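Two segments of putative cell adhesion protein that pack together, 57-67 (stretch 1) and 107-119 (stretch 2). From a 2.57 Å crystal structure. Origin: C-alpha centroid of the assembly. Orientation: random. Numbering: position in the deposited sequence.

Stretch 1, residues 57-67: IRLVVYDDAKN
Stretch 2 (107-119) PLYMKAGTYYFRI

How do the two stretches meet? Residues 57-62 and 113-119 are neighbouring antiparallel strands, their N-to-C directions 147° apart, with extended backbones (phi/psi -100/118 at V60, -123/156 at R118). L59 pairs with I119, V60 with R118, V61 with F117 and Y62 with Y116, at CA-CA distances of 5.1, 5.0, 4.7 and 4.9 Å. Two pairs carry the hydrogen bonds: V60 N to R118 O and Y62 N to Y116 O are each 2.9 Å, R118 N to V60 O is 2.9 Å, and Y116 N to Y62 O is 3.0 Å. Between them, F117 CA lies 3.2 Å from V60 O in a CA-H...O contact.

What packs on the face that carries L59, V61, F117 and I119? With chi1 t and chi2 p, L59 carries its end toward stretch 2, bringing CD1 to 3.4 Å from I119 CD1 and 4.0 Å from F117 CD2, while its CD2 reaches L108 CD2 at 3.7 Å. I119 sits between wells at chi1 -33°, with chi2 m, and its end comes nearer to stretch 1; its CG2 also meets I57 CD1 at 3.9 Å. F117 adopts chi1 p, and its ring end leads away. V61, chi1 t, holds CG1 and CG2 each 4.1 Å from SE of the selenomethionine M110 (chi1 m, chi2 t, chi3 -97°), with CG1 also 3.9 Å from Y115 CD1. Y115 (chi1 m, chi2 -89°) extends its ring so that OH donates to K111 O at 2.8 Å.

How are the larger side chains arranged on the face of V60, Y62, Y116 and R118? Both tyrosines have chi1 m, with chi2 90° at Y62 and -81° at Y116, and their CB atoms lie 3.9 Å apart. The Y62 ring meets R118 obliquely, Y62 CE1 being 3.6 Å from R118 CG; R118 has chi1 m, chi2 t, chi3 142° and chi4 -129°. V60, chi1 t, holds its CB 4.3 Å from R118 CB.

What happens past the Y62-Y116 pair? A type I turn from D63 to K66 (phi/psi 65/34 at K66), with K66 N to D63 O at 3.0 Å, brings K66 over one face of the Y116 ring. K66 (chi1 m, the rest t) sets CG 4.0 Å from the Y116 ring centroid, a CH-pi contact; NZ, 5.4 Å from that centroid, adds at most a weak attraction. D63 uses chi1 p to turn its carboxylate back: OD1 accepts N67 N at 2.8 Å just past the turn, and A65 N within it through a weak 3.2 Å bond. A water donates to D64 OD2 at 2.6 Å and to T114 O at 2.5 Å, bridging the stretches.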

# COMPACT_ATOMS: atom_id res chain seq x y z
N ILE B 57 3.33 36.67 -5.95
CA ILE B 57 2.09 36.67 -5.18
C ILE B 57 1.17 37.70 -5.81
O ILE B 57 1.64 38.73 -6.28
CB ILE B 57 2.25 36.89 -3.63
CG1 ILE B 57 2.67 38.30 -3.25
CG2 ILE B 57 3.15 35.87 -2.96
CD1 ILE B 57 1.60 39.00 -2.53
N ARG B 58 -0.13 37.41 -5.85
CA ARG B 58 -1.17 38.34 -6.28
C ARG B 58 -1.98 38.82 -5.08
O ARG B 58 -2.50 38.01 -4.32
CB ARG B 58 -2.14 37.74 -7.32
CG ARG B 58 -3.38 38.63 -7.56
CD ARG B 58 -4.24 38.23 -8.74
NE ARG B 58 -3.46 38.12 -9.97
CZ ARG B 58 -3.23 39.11 -10.82
NH1 ARG B 58 -3.74 40.32 -10.60
NH2 ARG B 58 -2.50 38.91 -11.90
N LEU B 59 -2.10 40.12 -4.94
CA LEU B 59 -2.90 40.71 -3.89
C LEU B 59 -4.25 41.04 -4.52
O LEU B 59 -4.29 41.81 -5.48
CB LEU B 59 -2.16 41.96 -3.37
CG LEU B 59 -2.59 42.59 -2.06
CD1 LEU B 59 -2.27 41.71 -0.88
CD2 LEU B 59 -1.87 43.88 -1.86
N VAL B 60 -5.33 40.34 -4.07
CA VAL B 60 -6.73 40.48 -4.53
C VAL B 60 -7.45 41.36 -3.50
O VAL B 60 -7.51 40.97 -2.32
CB VAL B 60 -7.46 39.11 -4.74
CG1 VAL B 60 -8.85 39.30 -5.37
CG2 VAL B 60 -6.63 38.12 -5.55
N VAL B 61 -7.96 42.53 -3.93
CA VAL B 61 -8.62 43.48 -3.03
C VAL B 61 -10.14 43.47 -3.24
O VAL B 61 -10.62 43.37 -4.37
CB VAL B 61 -8.03 44.91 -3.19
CG1 VAL B 61 -8.79 45.94 -2.36
CG2 VAL B 61 -6.56 44.92 -2.82
N TYR B 62 -10.88 43.54 -2.12
CA TYR B 62 -12.34 43.61 -2.03
C TYR B 62 -12.76 44.81 -1.17
O TYR B 62 -12.00 45.22 -0.30
CB TYR B 62 -12.92 42.32 -1.42
CG TYR B 62 -12.53 41.05 -2.14
CD1 TYR B 62 -11.39 40.34 -1.78
CD2 TYR B 62 -13.33 40.52 -3.16
CE1 TYR B 62 -11.03 39.17 -2.43
CE2 TYR B 62 -12.99 39.33 -3.80
CZ TYR B 62 -11.84 38.66 -3.43
OH TYR B 62 -11.50 37.49 -4.08
N ASP B 63 -13.98 45.36 -1.37
CA ASP B 63 -14.44 46.46 -0.52
C ASP B 63 -14.98 45.87 0.81
O ASP B 63 -14.89 44.65 1.01
CB ASP B 63 -15.49 47.35 -1.24
CG ASP B 63 -16.76 46.67 -1.74
OD1 ASP B 63 -17.01 45.51 -1.35
OD2 ASP B 63 -17.51 47.32 -2.49
N ASP B 64 -15.53 46.72 1.71
CA ASP B 64 -16.07 46.28 3.01
C ASP B 64 -17.27 45.31 2.87
O ASP B 64 -17.55 44.55 3.80
CB ASP B 64 -16.45 47.49 3.90
CG ASP B 64 -17.22 48.60 3.20
OD1 ASP B 64 -18.35 48.32 2.71
OD2 ASP B 64 -16.73 49.75 3.20
N ALA B 65 -17.94 45.31 1.70
CA ALA B 65 -19.07 44.43 1.39
C ALA B 65 -18.63 43.16 0.62
O ALA B 65 -19.48 42.41 0.13
CB ALA B 65 -20.11 45.20 0.59
N LYS B 66 -17.30 42.90 0.55
CA LYS B 66 -16.64 41.74 -0.08
C LYS B 66 -16.82 41.69 -1.62
O LYS B 66 -16.85 40.60 -2.21
CB LYS B 66 -17.07 40.40 0.57
CG LYS B 66 -16.56 40.20 1.99
CD LYS B 66 -17.01 38.85 2.52
CE LYS B 66 -16.66 38.62 3.97
NZ LYS B 66 -16.86 37.19 4.36
N ASN B 67 -16.88 42.88 -2.28
CA ASN B 67 -16.99 43.01 -3.74
C ASN B 67 -15.61 43.29 -4.34
O ASN B 67 -14.87 44.12 -3.80
CB ASN B 67 -17.98 44.09 -4.16
CG ASN B 67 -19.36 43.94 -3.57
OD1 ASN B 67 -20.05 42.92 -3.76
ND2 ASN B 67 -19.81 44.97 -2.86
N PRO B 107 4.17 51.11 -7.57
CA PRO B 107 3.56 50.82 -6.26
C PRO B 107 2.04 50.89 -6.25
O PRO B 107 1.46 51.67 -7.01
CB PRO B 107 4.15 51.88 -5.32
CG PRO B 107 4.91 52.81 -6.15
CD PRO B 107 4.97 52.35 -7.56
N LEU B 108 1.41 50.06 -5.40
CA LEU B 108 -0.04 50.03 -5.21
C LEU B 108 -0.44 51.16 -4.27
O LEU B 108 -0.02 51.18 -3.11
CB LEU B 108 -0.53 48.66 -4.67
CG LEU B 108 -1.92 48.59 -3.98
CD1 LEU B 108 -3.07 48.68 -4.97
CD2 LEU B 108 -2.06 47.33 -3.23
N TYR B 109 -1.22 52.11 -4.79
CA TYR B 109 -1.79 53.21 -4.02
C TYR B 109 -3.29 52.95 -3.90
O TYR B 109 -3.95 52.62 -4.89
CB TYR B 109 -1.51 54.58 -4.66
CG TYR B 109 -0.05 54.99 -4.65
CD1 TYR B 109 0.80 54.66 -5.71
CD2 TYR B 109 0.47 55.76 -3.62
CE1 TYR B 109 2.13 55.08 -5.73
CE2 TYR B 109 1.80 56.17 -3.62
CZ TYR B 109 2.63 55.82 -4.68
OH TYR B 109 3.95 56.24 -4.71
N MSE B 110 -3.80 53.06 -2.66
CA MSE B 110 -5.22 52.83 -2.35
C MSE B 110 -5.84 54.01 -1.60
O MSE B 110 -5.13 54.71 -0.86
CB MSE B 110 -5.37 51.56 -1.50
CG MSE B 110 -5.07 50.29 -2.26
SE MSE B 110 -5.87 48.73 -1.47
CE MSE B 110 -4.41 48.11 -0.51
N LYS B 111 -7.17 54.23 -1.77
CA LYS B 111 -7.83 55.27 -0.98
C LYS B 111 -8.09 54.72 0.43
O LYS B 111 -8.02 53.51 0.64
CB LYS B 111 -9.13 55.88 -1.59
CG LYS B 111 -10.03 55.13 -2.58
CD LYS B 111 -10.97 56.12 -3.24
CE LYS B 111 -11.55 55.65 -4.54
NZ LYS B 111 -12.15 56.78 -5.28
N ALA B 112 -8.38 55.63 1.39
CA ALA B 112 -8.70 55.29 2.77
C ALA B 112 -10.02 54.50 2.84
O ALA B 112 -10.93 54.71 2.04
CB ALA B 112 -8.80 56.56 3.60
N GLY B 113 -10.06 53.54 3.75
CA GLY B 113 -11.22 52.68 3.96
C GLY B 113 -10.87 51.29 4.42
O GLY B 113 -9.70 50.95 4.58
N THR B 114 -11.91 50.48 4.66
CA THR B 114 -11.74 49.10 5.10
C THR B 114 -11.92 48.21 3.89
O THR B 114 -12.92 48.33 3.17
CB THR B 114 -12.67 48.75 6.27
OG1 THR B 114 -12.51 49.73 7.30
CG2 THR B 114 -12.38 47.36 6.86
N TYR B 115 -10.94 47.33 3.69
CA TYR B 115 -10.85 46.39 2.58
C TYR B 115 -10.53 44.97 3.03
O TYR B 115 -9.79 44.78 4.00
CB TYR B 115 -9.74 46.84 1.60
CG TYR B 115 -9.88 48.25 1.08
CD1 TYR B 115 -10.61 48.51 -0.08
CD2 TYR B 115 -9.27 49.32 1.73
CE1 TYR B 115 -10.75 49.82 -0.56
CE2 TYR B 115 -9.40 50.62 1.25
CZ TYR B 115 -10.13 50.87 0.10
OH TYR B 115 -10.25 52.16 -0.37
N TYR B 116 -11.04 43.97 2.31
CA TYR B 116 -10.72 42.56 2.51
C TYR B 116 -9.67 42.21 1.50
O TYR B 116 -9.68 42.78 0.41
CB TYR B 116 -11.96 41.67 2.31
CG TYR B 116 -12.92 41.71 3.48
CD1 TYR B 116 -12.70 40.94 4.62
CD2 TYR B 116 -14.09 42.47 3.42
CE1 TYR B 116 -13.59 40.95 5.69
CE2 TYR B 116 -15.00 42.48 4.48
CZ TYR B 116 -14.74 41.72 5.62
OH TYR B 116 -15.62 41.72 6.67
N PHE B 117 -8.75 41.32 1.83
CA PHE B 117 -7.74 40.96 0.84
C PHE B 117 -7.42 39.48 0.91
O PHE B 117 -7.41 38.86 1.99
CB PHE B 117 -6.47 41.85 0.91
CG PHE B 117 -5.66 41.78 2.19
CD1 PHE B 117 -5.97 42.58 3.27
CD2 PHE B 117 -4.57 40.91 2.29
CE1 PHE B 117 -5.24 42.49 4.47
CE2 PHE B 117 -3.83 40.83 3.49
CZ PHE B 117 -4.17 41.62 4.56
N ARG B 118 -7.19 38.90 -0.27
CA ARG B 118 -6.82 37.50 -0.46
C ARG B 118 -5.51 37.46 -1.23
O ARG B 118 -5.15 38.43 -1.92
CB ARG B 118 -7.91 36.71 -1.19
CG ARG B 118 -9.25 36.73 -0.48
CD ARG B 118 -10.09 35.54 -0.85
NE ARG B 118 -10.81 35.08 0.33
CZ ARG B 118 -10.83 33.83 0.77
NH1 ARG B 118 -10.23 32.87 0.09
NH2 ARG B 118 -11.48 33.52 1.87
N ILE B 119 -4.77 36.35 -1.09
CA ILE B 119 -3.48 36.13 -1.74
C ILE B 119 -3.53 34.85 -2.52
O ILE B 119 -4.16 33.89 -2.10
CB ILE B 119 -2.27 36.10 -0.74
CG1 ILE B 119 -2.41 37.02 0.50
CG2 ILE B 119 -0.90 36.23 -1.45
CD1 ILE B 119 -2.39 38.46 0.24
O HOH W 1 -14.45 49.91 1.95